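Sister chromatid cohesion protein (Chaetomium thermophilum, PDB 5T8V) probably acts as a loader of cohesin onto chromatin, the fragment here being its HEAT-repeat C-terminal part. Local coordinates at residues Ser208-Ile211 against Ala212-Thr216. Sequence-based numbering, arbitrary orientation.
Sequences SELI and AKVDT
Lys-213 reaches back one helical turn to lay its side chain across Glu-209. Lys-213 CB starts beside the backbone, 4.0 Å from Leu-210 O. Lys-213 CG, anti to its own carbonyl carbon (chi1 -57°), passes 3.8 Å from Glu-209 O. From there the chain runs fully extended, bringing Lys-213 CE to 3.8 Å from Glu-209 CG. At the tip, Lys-213 NZ forms a salt bridge of 3.1 Å with Glu-209 OE2, meeting the oxygen on its anti side and 33° out of the carboxylate plane. The backbone bonds here are those of the last, weakly bonded turn of helix 190-213. Ala-212 N donates a hydrogen bond to Glu-209 O, three residues back, while Leu-210 O accepts from both Lys-213 N and Val-214 N, the latter nearly in line with the C=O bond. Leu-210 CD1 packs 3.5 Å from Val-214 CG2, and Ile-211 CG2 lies 3.9 Å from Thr-216 CG2 after the chain has turned. Ile-211 also leans on Ile-264 of helix 247-267 and Leu-224 of helix 218-232, joining this turn to its neighbours in the repeat array. The chemistry thus divides: a charged pair on the more exposed side, where solvent probably screens it, and apolar contacts further along, at Val-214 and Thr-216.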
# COMPACT_ATOMS: atom_id res chain seq x y z
N SER A 208 17.41 -45.51 24.93
CA SER A 208 16.30 -45.28 24.02
C SER A 208 15.68 -46.60 23.58
O SER A 208 14.45 -46.74 23.55
CB SER A 208 16.76 -44.49 22.80
OG SER A 208 17.03 -43.14 23.14
N GLU A 209 16.51 -47.58 23.24
CA GLU A 209 15.99 -48.90 22.90
C GLU A 209 15.33 -49.56 24.10
O GLU A 209 14.26 -50.16 23.98
CB GLU A 209 17.12 -49.78 22.35
CG GLU A 209 16.69 -51.19 21.99
CD GLU A 209 17.84 -52.02 21.45
OE1 GLU A 209 18.87 -51.43 21.06
OE2 GLU A 209 17.72 -53.26 21.43
N LEU A 210 15.95 -49.44 25.28
CA LEU A 210 15.43 -50.10 26.47
C LEU A 210 13.98 -49.73 26.73
O LEU A 210 13.11 -50.60 26.85
CB LEU A 210 16.28 -49.73 27.69
CG LEU A 210 15.78 -50.28 29.04
CD1 LEU A 210 16.19 -51.74 29.21
CD2 LEU A 210 16.28 -49.44 30.19
N ILE A 211 13.70 -48.43 26.83
CA ILE A 211 12.37 -48.01 27.28
C ILE A 211 11.26 -48.49 26.35
O ILE A 211 10.08 -48.41 26.73
CB ILE A 211 12.32 -46.47 27.44
CG1 ILE A 211 12.66 -45.77 26.12
CG2 ILE A 211 13.25 -46.03 28.56
CD1 ILE A 211 12.52 -44.26 26.17
N ALA A 212 11.59 -48.99 25.16
CA ALA A 212 10.59 -49.50 24.24
C ALA A 212 10.29 -50.98 24.43
O ALA A 212 9.24 -51.44 23.97
CB ALA A 212 11.03 -49.28 22.79
N LYS A 213 11.18 -51.72 25.10
CA LYS A 213 11.04 -53.16 25.20
C LYS A 213 10.79 -53.65 26.62
O LYS A 213 10.33 -54.79 26.79
CB LYS A 213 12.29 -53.85 24.65
CG LYS A 213 12.60 -53.46 23.21
CD LYS A 213 13.71 -54.30 22.62
CE LYS A 213 14.05 -53.83 21.21
NZ LYS A 213 15.12 -54.65 20.59
N VAL A 214 11.06 -52.84 27.64
CA VAL A 214 10.74 -53.17 29.02
C VAL A 214 10.00 -52.00 29.63
O VAL A 214 10.38 -50.84 29.45
CB VAL A 214 12.00 -53.52 29.84
CG1 VAL A 214 12.85 -54.55 29.11
CG2 VAL A 214 12.83 -52.27 30.15
N ASP A 215 8.92 -52.29 30.36
CA ASP A 215 8.18 -51.25 31.05
C ASP A 215 9.04 -50.65 32.15
O ASP A 215 9.68 -51.37 32.92
CB ASP A 215 6.88 -51.80 31.62
CG ASP A 215 5.84 -52.08 30.55
OD1 ASP A 215 6.23 -52.46 29.43
OD2 ASP A 215 4.63 -51.91 30.83
N THR A 216 9.06 -49.32 32.22
CA THR A 216 9.94 -48.60 33.13
C THR A 216 9.15 -47.54 33.87
O THR A 216 8.09 -47.09 33.42
CB THR A 216 11.11 -47.96 32.36
OG1 THR A 216 11.94 -47.22 33.26
CG2 THR A 216 10.59 -47.03 31.27